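Local atomic coordinates of viral CASP8 and FADD-like apoptosis regulator (Molluscum contagiosum virus subtype 1, PDB entry 2F1S), a protein that inhibits death-receptor-induced apoptosis by interfering with caspase-8 recruitment and activation at the death-inducing signaling complex, and also suppresses host NF-kappa-B activation. Residues P11-L16 against A48-S53; R98-M103 against L142-E147; G107-S112 against L167-L172; V159-L164 against Q175-E180. All coordinates share one frame; numbering follows the deposited sequence.

Contact 1: P11-L16 against A48-S53; sequences PSLPFL and ALCSLS
Leu13 and Leu16 meet Leu49, Cys50 and Ser53 without a ring or any other flat side chain between them. The meeting is aliphatic. It joins the first turn of helix 13-20 to helix 45-54 within the first death effector domain, a helical bundle of the death fold. Leu13 does most of the touching. Its CG lies anti to the backbone N (chi1 -157°), which carries the branched end across to the other helix. There the two methyls part. CD1 rests over the helix turn between Leu49 and Ser53, 4.2 Å from Leu49 O and 4.3 Å from Ser53 CB. CD2 goes to Cys50 instead and stops 4.2 Å from its SG. Leu16, one turn further on, faces the inner side. Its CB approaches Leu49 CD1 at 4.4 Å, and both leucines also pack on Leu58. Leu63 of helix 60-69 touches Leu16 as well, so the buried end of the contact runs into the domain core. The Ser53 end lies at the surface. The turn that presents Leu13 begins at Ser12, the N-cap residue, whose OG accepts a bond from Phe15 N at 3.3 Å.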
loop_
_atom_site.group_PDB
_atom_site.type_symbol
_atom_site.label_atom_id
_atom_site.label_comp_id
_atom_site.label_asym_id
_atom_site.label_seq_id
_atom_site.Cartn_x
_atom_site.Cartn_y
_atom_site.Cartn_z
ATOM N N PRO A 11 11.257 -3.295 18.348
ATOM C CA PRO A 11 12.595 -3.369 17.734
ATOM C C PRO A 11 13.243 -1.988 17.675
ATOM O O PRO A 11 12.556 -1.001 17.453
ATOM C CB PRO A 11 12.304 -3.924 16.338
ATOM C CG PRO A 11 11.031 -4.738 16.564
ATOM C CD PRO A 11 10.230 -3.789 17.408
ATOM N N SER A 12 14.557 -1.913 17.873
ATOM C CA SER A 12 15.240 -0.618 17.839
ATOM C C SER A 12 15.316 0.023 16.452
ATOM O O SER A 12 15.352 -0.667 15.422
ATOM C CB SER A 12 16.664 -0.734 18.409
ATOM O OG SER A 12 17.609 -1.143 17.417
ATOM N N LEU A 13 15.348 1.350 16.427
ATOM C CA LEU A 13 15.439 2.097 15.177
ATOM C C LEU A 13 16.669 1.733 14.345
ATOM O O LEU A 13 16.575 1.559 13.128
ATOM C CB LEU A 13 15.446 3.596 15.473
ATOM C CG LEU A 13 14.994 4.538 14.366
ATOM C CD1 LEU A 13 13.519 4.270 14.036
ATOM C CD2 LEU A 13 15.198 5.984 14.827
ATOM N N PRO A 14 17.861 1.636 14.974
ATOM C CA PRO A 14 19.050 1.277 14.197
ATOM C C PRO A 14 18.861 -0.069 13.492
ATOM O O PRO A 14 19.278 -0.230 12.329
ATOM C CB PRO A 14 20.143 1.223 15.255
ATOM C CG PRO A 14 19.665 2.266 16.235
ATOM C CD PRO A 14 18.219 1.956 16.369
ATOM N N PHE A 15 18.229 -1.014 14.185
ATOM C CA PHE A 15 17.990 -2.339 13.636
ATOM C C PHE A 15 17.019 -2.227 12.443
ATOM O O PHE A 15 17.300 -2.758 11.356
ATOM C CB PHE A 15 17.379 -3.247 14.703
ATOM C CG PHE A 15 16.829 -4.541 14.187
ATOM C CD1 PHE A 15 17.652 -5.605 13.888
ATOM C CD2 PHE A 15 15.451 -4.706 14.076
ATOM C CE1 PHE A 15 17.108 -6.835 13.492
ATOM C CE2 PHE A 15 14.901 -5.929 13.679
ATOM C CZ PHE A 15 15.737 -7.000 13.386
ATOM N N LEU A 16 15.908 -1.531 12.675
ATOM C CA LEU A 16 14.870 -1.343 11.651
ATOM C C LEU A 16 15.402 -0.680 10.429
ATOM O O LEU A 16 15.095 -1.104 9.314
ATOM C CB LEU A 16 13.730 -0.489 12.194
ATOM C CG LEU A 16 13.153 -1.103 13.455
ATOM C CD1 LEU A 16 11.963 -0.276 13.939
ATOM C CD2 LEU A 16 12.757 -2.525 13.150
ATOM N N ALA A 48 9.327 8.087 7.943
ATOM C CA ALA A 48 8.118 7.395 8.341
ATOM C C ALA A 48 8.353 6.462 9.544
ATOM O O ALA A 48 7.523 6.392 10.460
ATOM C CB ALA A 48 7.563 6.606 7.131
ATOM N N LEU A 49 9.480 5.746 9.553
ATOM C CA LEU A 49 9.769 4.849 10.678
ATOM C C LEU A 49 10.016 5.645 11.952
ATOM O O LEU A 49 9.547 5.249 13.030
ATOM C CB LEU A 49 10.970 3.957 10.373
ATOM C CG LEU A 49 10.742 2.931 9.251
ATOM C CD1 LEU A 49 12.014 2.110 9.110
ATOM C CD2 LEU A 49 9.556 2.034 9.559
ATOM N N CYS A 50 10.708 6.773 11.817
ATOM C CA CYS A 50 10.984 7.673 12.945
ATOM C C CYS A 50 9.642 8.109 13.524
ATOM O O CYS A 50 9.420 8.100 14.740
ATOM C CB CYS A 50 11.737 8.920 12.467
ATOM S SG CYS A 50 13.493 8.691 12.091
ATOM N N SER A 51 8.733 8.508 12.648
ATOM C CA SER A 51 7.422 8.923 13.095
ATOM C C SER A 51 6.635 7.812 13.799
ATOM O O SER A 51 5.995 8.040 14.826
ATOM C CB SER A 51 6.652 9.477 11.907
ATOM O OG SER A 51 5.386 9.901 12.326
ATOM N N LEU A 52 6.675 6.586 13.256
ATOM C CA LEU A 52 5.962 5.509 13.894
ATOM C C LEU A 52 6.587 5.165 15.233
ATOM O O LEU A 52 5.873 4.822 16.163
ATOM C CB LEU A 52 5.961 4.295 12.960
ATOM C CG LEU A 52 5.202 4.446 11.632
ATOM C CD1 LEU A 52 5.537 3.146 10.818
ATOM C CD2 LEU A 52 3.702 4.658 11.852
ATOM N N SER A 53 7.907 5.256 15.310
ATOM C CA SER A 53 8.612 5.012 16.594
ATOM C C SER A 53 8.106 5.985 17.663
ATOM O O SER A 53 7.835 5.604 18.809
ATOM C CB SER A 53 10.112 5.226 16.411
ATOM O OG SER A 53 10.803 5.044 17.655
#

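Contact 2: R98-M103 against L142-E147; sequences RYRKLM and LVLALE
Tyr99 and Arg100 both reach Glu147, and three polar bonds hold the carboxylate. Arg100 takes it end-on, with one nitrogen to each oxygen. Its NH2 gives a nearly straight bond to OE1 of Glu147, 3.0 Å long with an angle of 176° at the hydrogen. Its NH1 makes a shorter, more bent one to OE2 of Glu147, at 2.7 Å. This oxygen uses its syn lone pair for the arginine. Glu147 OE2 also accepts from Tyr99 OH at 2.7 Å, and the hydroxyl comes from well above the carboxylate plane. Tyr99 CG stands anti to the backbone N (chi1 170°), which points the ring at Glu147. Tyr99 CE2 lies over one guanidinium face, offset toward its rim, and probably helps to hold the group in place.

The two segments belong to helices 98-107 and 139-148 of the second death effector domain. Their N-to-C directions are 136° apart. The ion pair is also part of the junction between the two tandem domains. Arg100 NE makes a salt bridge to Asp37, and the guanidinium forms a cation-pi contact with Phe33, both from the first domain.

The apolar contacts centre on Val143. Its CG1 lies 4.1 Å from Met103 CG and 4.3 Å from Tyr99 CZ. CG2 touches the sulfur of the same methionine, whose chain crosses the valine at about a right angle. Two methyls lie beside polar groups: Val143 CG1 is 3.3 Å from Tyr99 OH, and Leu144 CD2 is 3.8 Å from Arg100 NH1. Phe33 packs on Met103, Val143 and Leu144, while Leu160 lies against Met103 and Val143.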
loop_
_atom_site.group_PDB
_atom_site.type_symbol
_atom_site.label_atom_id
_atom_site.label_comp_id
_atom_site.label_asym_id
_atom_site.label_seq_id
_atom_site.Cartn_x
_atom_site.Cartn_y
_atom_site.Cartn_z
ATOM N N ARG A 98 -6.592 -2.667 6.276
ATOM C CA ARG A 98 -6.992 -3.549 5.170
ATOM C C ARG A 98 -6.965 -2.748 3.854
ATOM O O ARG A 98 -6.531 -3.282 2.827
ATOM C CB ARG A 98 -8.397 -4.099 5.410
ATOM C CG ARG A 98 -8.485 -4.996 6.622
ATOM C CD ARG A 98 -9.927 -5.471 6.739
ATOM N NE ARG A 98 -10.161 -6.146 8.011
ATOM C CZ ARG A 98 -10.341 -5.525 9.174
ATOM N NH1 ARG A 98 -10.321 -4.200 9.241
ATOM N NH2 ARG A 98 -10.533 -6.237 10.277
ATOM N N TYR A 99 -7.450 -1.508 3.891
ATOM C CA TYR A 99 -7.464 -0.647 2.699
ATOM C C TYR A 99 -6.068 -0.464 2.074
ATOM O O TYR A 99 -5.870 -0.753 0.876
ATOM C CB TYR A 99 -8.007 0.738 3.064
ATOM C CG TYR A 99 -7.865 1.776 1.992
ATOM C CD1 TYR A 99 -8.482 1.621 0.749
ATOM C CD2 TYR A 99 -7.106 2.902 2.212
ATOM C CE1 TYR A 99 -8.310 2.573 -0.226
ATOM C CE2 TYR A 99 -6.926 3.880 1.226
ATOM C CZ TYR A 99 -7.545 3.687 0.016
ATOM O OH TYR A 99 -7.380 4.635 -0.975
ATOM N N ARG A 100 -5.087 -0.028 2.872
ATOM C CA ARG A 100 -3.789 0.235 2.251
ATOM C C ARG A 100 -3.077 -1.052 1.823
ATOM O O ARG A 100 -2.438 -1.099 0.771
ATOM C CB ARG A 100 -2.894 1.119 3.142
ATOM C CG ARG A 100 -3.527 2.483 3.387
ATOM C CD ARG A 100 -2.598 3.642 3.339
ATOM N NE ARG A 100 -3.388 4.848 3.589
ATOM C CZ ARG A 100 -3.880 5.633 2.629
ATOM N NH1 ARG A 100 -3.636 5.400 1.336
ATOM N NH2 ARG A 100 -4.672 6.629 2.998
ATOM N N LYS A 101 -3.190 -2.106 2.610
ATOM C CA LYS A 101 -2.571 -3.389 2.216
ATOM C C LYS A 101 -3.226 -3.888 0.936
ATOM O O LYS A 101 -2.524 -4.388 0.044
ATOM C CB LYS A 101 -2.738 -4.432 3.346
ATOM C CG LYS A 101 -1.930 -4.058 4.579
ATOM C CD LYS A 101 -1.992 -5.146 5.695
ATOM C CE LYS A 101 -3.292 -5.037 6.467
ATOM N NZ LYS A 101 -3.492 -6.267 7.304
ATOM N N LEU A 102 -4.550 -3.750 0.801
ATOM C CA LEU A 102 -5.199 -4.225 -0.432
ATOM C C LEU A 102 -4.708 -3.427 -1.640
ATOM O O LEU A 102 -4.482 -4.009 -2.714
ATOM C CB LEU A 102 -6.719 -4.116 -0.299
ATOM C CG LEU A 102 -7.472 -4.639 -1.533
ATOM C CD1 LEU A 102 -7.190 -6.121 -1.784
ATOM C CD2 LEU A 102 -8.942 -4.397 -1.268
ATOM N N MET A 103 -4.575 -2.116 -1.501
ATOM C CA MET A 103 -4.121 -1.340 -2.630
ATOM C C MET A 103 -2.724 -1.763 -3.085
ATOM O O MET A 103 -2.466 -1.829 -4.294
ATOM C CB MET A 103 -4.166 0.151 -2.309
ATOM C CG MET A 103 -5.600 0.708 -2.039
ATOM S SD MET A 103 -6.758 0.386 -3.417
ATOM C CE MET A 103 -7.652 -0.938 -2.773
ATOM N N LEU A 142 -1.278 6.458 -8.081
ATOM C CA LEU A 142 -2.592 6.716 -8.679
ATOM C C LEU A 142 -3.637 6.677 -7.559
ATOM O O LEU A 142 -4.535 7.559 -7.525
ATOM C CB LEU A 142 -2.906 5.651 -9.729
ATOM C CG LEU A 142 -4.356 5.559 -10.205
ATOM C CD1 LEU A 142 -4.758 6.868 -10.899
ATOM C CD2 LEU A 142 -4.503 4.376 -11.173
ATOM N N VAL A 143 -3.540 5.703 -6.655
ATOM C CA VAL A 143 -4.479 5.655 -5.547
ATOM C C VAL A 143 -4.451 6.948 -4.727
ATOM O O VAL A 143 -5.513 7.552 -4.441
ATOM C CB VAL A 143 -4.212 4.446 -4.632
ATOM C CG1 VAL A 143 -5.146 4.507 -3.426
ATOM C CG2 VAL A 143 -4.499 3.161 -5.394
ATOM N N LEU A 144 -3.266 7.432 -4.370
ATOM C CA LEU A 144 -3.198 8.657 -3.603
ATOM C C LEU A 144 -3.740 9.847 -4.389
ATOM O O LEU A 144 -4.373 10.721 -3.769
ATOM C CB LEU A 144 -1.753 8.917 -3.132
ATOM C CG LEU A 144 -1.180 7.926 -2.144
ATOM C CD1 LEU A 144 0.261 8.298 -1.834
ATOM C CD2 LEU A 144 -1.994 7.987 -0.865
ATOM N N ALA A 145 -3.468 9.894 -5.695
ATOM C CA ALA A 145 -3.977 11.002 -6.507
ATOM C C ALA A 145 -5.505 11.003 -6.456
ATOM O O ALA A 145 -6.138 12.077 -6.315
ATOM C CB ALA A 145 -3.487 10.917 -7.929
ATOM N N LEU A 146 -6.110 9.832 -6.571
ATOM C CA LEU A 146 -7.578 9.776 -6.487
ATOM C C LEU A 146 -8.052 10.137 -5.075
ATOM O O LEU A 146 -9.047 10.838 -4.930
ATOM C CB LEU A 146 -8.060 8.380 -6.862
ATOM C CG LEU A 146 -7.825 7.932 -8.315
ATOM C CD1 LEU A 146 -7.970 6.420 -8.452
ATOM C CD2 LEU A 146 -8.759 8.601 -9.249
ATOM N N GLU A 147 -7.352 9.705 -4.033
ATOM C CA GLU A 147 -7.757 10.054 -2.669
ATOM C C GLU A 147 -7.694 11.565 -2.447
ATOM O O GLU A 147 -8.555 12.140 -1.785
ATOM C CB GLU A 147 -6.805 9.452 -1.622
ATOM C CG GLU A 147 -6.895 7.963 -1.345
ATOM C CD GLU A 147 -6.009 7.589 -0.139
ATOM O OE1 GLU A 147 -5.801 8.388 0.822
ATOM O OE2 GLU A 147 -5.533 6.477 -0.246
#

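Contact 3: G107-S112 against L167-L172; sequences GEELDS and LRRLDL
Arg169 reaches the backbone of Glu109, where NH1 donates to Glu109 O at 3.0 Å and 155°. Beside this bond Leu172 splits its methyls between two partners. CD1 meets Leu110 CD2 at 3.6 Å, and CD2 rests against the carboxylate of Glu109, 3.5 Å from its CD. Leu110 CD2 also touches Leu167 CD2 at 3.9 Å. The carboxylates of Glu109 and Asp171 come near each other, but one water donates to both Glu109 OE1 and Asp171 OD2, which probably eases their repulsion. The other oxygen, Glu109 OE2, is hydrogen-bonded to Gln175 NE2.

The next shell fixes the arginine. Its chain folds at chi2 and chi3 (-62° and -58°), bringing NE and NH2 round to Asp171. The aspartate takes the group side-on, on two syn lone pairs. Arg169 NE bonds to Asp171 OD1 at 2.9 Å, and NH2 bonds to OD2. Leu172 CD1 lies 3.5 Å above the centre of the guanidinium face. Arg169 NH1 also makes a salt bridge to Glu114 OE2. Glu114, Arg169 and Asp171 form the charge triad of death effector domains, with the arginine and aspartate in an RxDL sequence.

The loop between helices 98-107 and 112-125 is thereby tied to the start of helix 170-185, where Arg169 is the N-cap residue. Helix 112-125 lies alongside, with Leu118 against Leu110 and Ala117 against Leu167.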
loop_
_atom_site.group_PDB
_atom_site.type_symbol
_atom_site.label_atom_id
_atom_site.label_comp_id
_atom_site.label_asym_id
_atom_site.label_seq_id
_atom_site.Cartn_x
_atom_site.Cartn_y
_atom_site.Cartn_z
ATOM N N GLY A 107 -2.048 -3.426 -6.757
ATOM C CA GLY A 107 -1.064 -2.809 -7.631
ATOM C C GLY A 107 -0.030 -3.769 -8.159
ATOM O O GLY A 107 0.454 -3.591 -9.286
ATOM N N GLU A 108 0.332 -4.777 -7.369
ATOM C CA GLU A 108 1.349 -5.726 -7.831
ATOM C C GLU A 108 0.788 -6.760 -8.777
ATOM O O GLU A 108 1.536 -7.628 -9.273
ATOM C CB GLU A 108 1.998 -6.436 -6.644
ATOM C CG GLU A 108 2.708 -5.509 -5.696
ATOM C CD GLU A 108 3.816 -4.745 -6.409
ATOM O OE1 GLU A 108 4.754 -5.412 -6.916
ATOM O OE2 GLU A 108 3.762 -3.510 -6.521
ATOM N N GLU A 109 -0.516 -6.713 -9.012
ATOM C CA GLU A 109 -1.153 -7.608 -9.986
ATOM C C GLU A 109 -1.364 -6.946 -11.339
ATOM O O GLU A 109 -2.007 -7.528 -12.216
ATOM C CB GLU A 109 -2.491 -8.081 -9.465
ATOM C CG GLU A 109 -2.372 -8.938 -8.202
ATOM C CD GLU A 109 -3.689 -9.659 -7.823
ATOM O OE1 GLU A 109 -4.179 -10.529 -8.599
ATOM O OE2 GLU A 109 -4.241 -9.355 -6.737
ATOM N N LEU A 110 -0.880 -5.719 -11.483
ATOM C CA LEU A 110 -1.022 -4.956 -12.714
ATOM C C LEU A 110 0.279 -4.817 -13.495
ATOM O O LEU A 110 1.352 -4.641 -12.887
ATOM C CB LEU A 110 -1.563 -3.568 -12.386
ATOM C CG LEU A 110 -2.994 -3.561 -11.805
ATOM C CD1 LEU A 110 -3.234 -2.200 -11.152
ATOM C CD2 LEU A 110 -4.031 -3.766 -12.863
ATOM N N ASP A 111 0.190 -4.960 -14.821
ATOM C CA ASP A 111 1.398 -4.730 -15.632
ATOM C C ASP A 111 1.464 -3.268 -16.053
ATOM O O ASP A 111 0.579 -2.467 -15.729
ATOM C CB ASP A 111 1.512 -5.697 -16.839
ATOM C CG ASP A 111 0.482 -5.467 -17.905
ATOM O OD1 ASP A 111 0.006 -4.340 -18.082
ATOM O OD2 ASP A 111 0.161 -6.474 -18.599
ATOM N N SER A 112 2.538 -2.871 -16.739
ATOM C CA SER A 112 2.703 -1.459 -17.099
ATOM C C SER A 112 1.647 -0.944 -18.040
ATOM O O SER A 112 1.247 0.199 -17.958
ATOM C CB SER A 112 4.099 -1.183 -17.712
ATOM O OG SER A 112 5.143 -1.495 -16.795
ATOM N N LEU A 167 -11.068 -2.071 -17.482
ATOM C CA LEU A 167 -9.822 -2.725 -17.910
ATOM C C LEU A 167 -10.035 -4.212 -18.218
ATOM O O LEU A 167 -9.152 -4.870 -18.799
ATOM C CB LEU A 167 -8.799 -2.633 -16.769
ATOM C CG LEU A 167 -7.372 -3.135 -16.996
ATOM C CD1 LEU A 167 -6.701 -2.299 -18.087
ATOM C CD2 LEU A 167 -6.597 -2.996 -15.706
ATOM N N ARG A 168 -11.186 -4.748 -17.808
ATOM C CA ARG A 168 -11.589 -6.146 -17.945
ATOM C C ARG A 168 -10.920 -7.019 -16.887
ATOM O O ARG A 168 -10.986 -8.250 -16.960
ATOM C CB ARG A 168 -11.328 -6.699 -19.368
ATOM C CG ARG A 168 -12.133 -5.996 -20.437
ATOM C CD ARG A 168 -11.649 -6.422 -21.842
ATOM N NE ARG A 168 -12.243 -5.570 -22.872
ATOM C CZ ARG A 168 -13.524 -5.617 -23.220
ATOM N NH1 ARG A 168 -14.345 -6.481 -22.629
ATOM N NH2 ARG A 168 -13.990 -4.783 -24.141
ATOM N N ARG A 169 -10.325 -6.396 -15.874
ATOM C CA ARG A 169 -9.726 -7.148 -14.782
ATOM C C ARG A 169 -10.808 -7.332 -13.695
ATOM O O ARG A 169 -10.765 -6.744 -12.588
ATOM C CB ARG A 169 -8.487 -6.431 -14.228
ATOM C CG ARG A 169 -7.266 -6.547 -15.151
ATOM C CD ARG A 169 -6.800 -7.970 -15.372
ATOM N NE ARG A 169 -6.467 -8.658 -14.139
ATOM C CZ ARG A 169 -5.266 -8.642 -13.579
ATOM N NH1 ARG A 169 -4.270 -7.968 -14.148
ATOM N NH2 ARG A 169 -5.059 -9.303 -12.463
ATOM N N LEU A 170 -11.795 -8.163 -14.032
ATOM C CA LEU A 170 -12.894 -8.439 -13.146
ATOM C C LEU A 170 -12.451 -9.099 -11.837
ATOM O O LEU A 170 -13.131 -8.958 -10.817
ATOM C CB LEU A 170 -13.968 -9.281 -13.895
ATOM C CG LEU A 170 -14.947 -8.402 -14.717
ATOM C CD1 LEU A 170 -14.223 -7.451 -15.635
ATOM C CD2 LEU A 170 -15.937 -9.258 -15.498
ATOM N N ASP A 171 -11.335 -9.802 -11.833
ATOM C CA ASP A 171 -10.758 -10.396 -10.639
ATOM C C ASP A 171 -10.358 -9.280 -9.639
ATOM O O ASP A 171 -10.648 -9.376 -8.440
ATOM C CB ASP A 171 -9.510 -11.276 -11.004
ATOM C CG ASP A 171 -8.420 -10.532 -11.745
ATOM O OD1 ASP A 171 -8.723 -9.736 -12.643
ATOM O OD2 ASP A 171 -7.263 -10.796 -11.383
ATOM N N LEU A 172 -9.705 -8.242 -10.140
ATOM C CA LEU A 172 -9.264 -7.129 -9.283
ATOM C C LEU A 172 -10.448 -6.296 -8.882
ATOM O O LEU A 172 -10.537 -5.881 -7.745
ATOM C CB LEU A 172 -8.233 -6.293 -10.036
ATOM C CG LEU A 172 -6.984 -7.095 -10.408
ATOM C CD1 LEU A 172 -5.993 -6.145 -11.092
ATOM C CD2 LEU A 172 -6.330 -7.788 -9.221
HETATM O O HOH W 1 -6.866 -11.216 -8.692
HETATM O O HOH W 2 -2.749 -10.964 -11.073
#

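Contact 4: V159-L164 against Q175-E180; sequences VLADML and QLVEYE
Leu160 and Leu164, which both pack on Leu176, are one helical turn apart and joined by the backbone bond from Leu164 N to Leu160 O, 2.9 Å long. They belong to helix 158-166, which runs nearly antiparallel to helix 170-185 in the second death effector domain. The two form a helical hairpin in the death-fold bundle. The short axes come within 9.1 Å at an angle of 159°. The small side chain of Ala161 is consistent with this closeness; its CA lies 5.7 Å from Leu176 CA.

Leu176 is the main wedge. Its CD2 enters between the two leucines of the other helix, 3.6 Å from Leu160 CB and 3.9 Å from Leu164 CD1. The same methyl reaches the backbone at Ala161 N. The side chain of Leu164 crosses that of Leu176 at about a right angle. The chi1 of Leu160, -144°, turns its CD1 toward Leu146 of helix 139-148. On the inner side Leu176 also touches Val106, so the hairpin also packs on helix 98-107. Ala161 CB meets Leu176 CB at 3.9 Å. On the Val177 side, which is exposed, Ala161 CB lies 4.1 Å from Val177 CG2.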
loop_
_atom_site.group_PDB
_atom_site.type_symbol
_atom_site.label_atom_id
_atom_site.label_comp_id
_atom_site.label_asym_id
_atom_site.label_seq_id
_atom_site.Cartn_x
_atom_site.Cartn_y
_atom_site.Cartn_z
ATOM N N VAL A 159 -14.916 3.816 -7.384
ATOM C CA VAL A 159 -14.383 4.415 -8.606
ATOM C C VAL A 159 -13.235 3.569 -9.163
ATOM O O VAL A 159 -13.125 3.365 -10.372
ATOM C CB VAL A 159 -13.952 5.865 -8.341
ATOM C CG1 VAL A 159 -13.102 6.403 -9.518
ATOM C CG2 VAL A 159 -15.222 6.738 -8.145
ATOM N N LEU A 160 -12.344 3.106 -8.290
ATOM C CA LEU A 160 -11.246 2.259 -8.728
ATOM C C LEU A 160 -11.768 0.883 -9.184
ATOM O O LEU A 160 -11.258 0.315 -10.144
ATOM C CB LEU A 160 -10.295 2.123 -7.550
ATOM C CG LEU A 160 -8.788 2.050 -7.635
ATOM C CD1 LEU A 160 -8.210 2.810 -8.834
ATOM C CD2 LEU A 160 -8.291 2.664 -6.313
ATOM N N ALA A 161 -12.794 0.327 -8.501
ATOM C CA ALA A 161 -13.348 -0.950 -8.956
ATOM C C ALA A 161 -13.922 -0.784 -10.370
ATOM O O ALA A 161 -13.757 -1.673 -11.237
ATOM C CB ALA A 161 -14.447 -1.436 -7.986
ATOM N N ASP A 162 -14.582 0.355 -10.593
ATOM C CA ASP A 162 -15.155 0.671 -11.921
ATOM C C ASP A 162 -14.043 0.744 -13.000
ATOM O O ASP A 162 -14.206 0.226 -14.105
ATOM C CB ASP A 162 -15.898 2.016 -11.875
ATOM C CG ASP A 162 -17.232 1.948 -11.139
ATOM O OD1 ASP A 162 -17.745 0.845 -10.878
ATOM O OD2 ASP A 162 -17.723 3.067 -10.844
ATOM N N MET A 163 -12.920 1.376 -12.666
ATOM C CA MET A 163 -11.792 1.459 -13.586
ATOM C C MET A 163 -11.237 0.073 -13.891
ATOM O O MET A 163 -10.917 -0.239 -15.032
ATOM C CB MET A 163 -10.696 2.305 -12.966
ATOM C CG MET A 163 -11.071 3.805 -12.895
ATOM S SD MET A 163 -10.022 4.770 -11.769
ATOM C CE MET A 163 -8.533 4.475 -12.466
ATOM N N LEU A 164 -11.099 -0.772 -12.861
ATOM C CA LEU A 164 -10.603 -2.149 -13.067
ATOM C C LEU A 164 -11.578 -2.948 -13.922
ATOM O O LEU A 164 -11.158 -3.792 -14.740
ATOM C CB LEU A 164 -10.362 -2.852 -11.730
ATOM C CG LEU A 164 -9.204 -2.158 -10.958
ATOM C CD1 LEU A 164 -9.258 -2.487 -9.482
ATOM C CD2 LEU A 164 -7.824 -2.598 -11.527
ATOM N N GLN A 175 -12.074 -7.951 -5.972
ATOM C CA GLN A 175 -11.410 -7.761 -4.695
ATOM C C GLN A 175 -11.808 -6.439 -4.078
ATOM O O GLN A 175 -11.975 -6.343 -2.869
ATOM C CB GLN A 175 -9.891 -7.818 -4.903
ATOM C CG GLN A 175 -9.354 -9.193 -5.238
ATOM C CD GLN A 175 -7.844 -9.128 -5.242
ATOM O OE1 GLN A 175 -7.240 -8.792 -4.216
ATOM N NE2 GLN A 175 -7.226 -9.456 -6.381
ATOM N N LEU A 176 -11.947 -5.396 -4.899
ATOM C CA LEU A 176 -12.318 -4.079 -4.355
ATOM C C LEU A 176 -13.801 -3.990 -3.969
ATOM O O LEU A 176 -14.114 -3.349 -2.974
ATOM C CB LEU A 176 -11.956 -2.949 -5.330
ATOM C CG LEU A 176 -10.532 -2.390 -5.123
ATOM C CD1 LEU A 176 -9.450 -3.380 -5.451
ATOM C CD2 LEU A 176 -10.378 -1.159 -6.017
ATOM N N VAL A 177 -14.678 -4.639 -4.732
ATOM C CA VAL A 177 -16.101 -4.625 -4.392
ATOM C C VAL A 177 -16.242 -5.399 -3.082
ATOM O O VAL A 177 -16.931 -4.934 -2.176
ATOM C CB VAL A 177 -16.920 -5.325 -5.505
ATOM C CG1 VAL A 177 -18.348 -5.584 -4.993
ATOM C CG2 VAL A 177 -16.965 -4.476 -6.757
ATOM N N GLU A 178 -15.567 -6.542 -2.950
ATOM C CA GLU A 178 -15.685 -7.328 -1.732
ATOM C C GLU A 178 -15.182 -6.544 -0.533
ATOM O O GLU A 178 -15.799 -6.556 0.523
ATOM C CB GLU A 178 -14.958 -8.673 -1.836
ATOM C CG GLU A 178 -15.700 -9.671 -2.734
ATOM C CD GLU A 178 -14.973 -10.991 -2.925
ATOM O OE1 GLU A 178 -13.807 -11.110 -2.528
ATOM O OE2 GLU A 178 -15.587 -11.897 -3.512
ATOM N N TYR A 179 -14.025 -5.892 -0.663
ATOM C CA TYR A 179 -13.485 -5.060 0.399
ATOM C C TYR A 179 -14.472 -3.981 0.818
ATOM O O TYR A 179 -14.715 -3.807 2.003
ATOM C CB TYR A 179 -12.192 -4.387 -0.113
ATOM C CG TYR A 179 -11.793 -3.270 0.811
ATOM C CD1 TYR A 179 -11.188 -3.547 2.046
ATOM C CD2 TYR A 179 -12.152 -1.960 0.528
ATOM C CE1 TYR A 179 -10.980 -2.521 3.000
ATOM C CE2 TYR A 179 -11.943 -0.919 1.464
ATOM C CZ TYR A 179 -11.368 -1.211 2.698
ATOM O OH TYR A 179 -11.198 -0.219 3.663
ATOM N N GLU A 180 -15.068 -3.244 -0.113
ATOM C CA GLU A 180 -15.977 -2.171 0.257
ATOM C C GLU A 180 -17.181 -2.735 0.976
ATOM O O GLU A 180 -17.678 -2.120 1.938
ATOM C CB GLU A 180 -16.413 -1.359 -0.969
ATOM C CG GLU A 180 -17.242 -0.137 -0.589
ATOM C CD GLU A 180 -17.375 0.870 -1.691
ATOM O OE1 GLU A 180 -16.464 1.046 -2.551
ATOM O OE2 GLU A 180 -18.423 1.546 -1.731
#

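Contact 1 stands apart in the first death effector domain, its centre about 33 Å from those of contacts 3 and 4. It is partly buried and lacks polar bonds across it. Contacts 2, 3 and 4 share the second domain. Contact 2 is buried near the middle of the chain, yet it carries an ion pair, and its arginine also faces the first domain. Contact 4 is buried and purely apolar. Contact 3 lies at the surface and mixes charges, waters and leucines. Contacts 3 and 4 share helix 170-185. Contact 2 reaches contact 4 through Tyr99 on Tyr179.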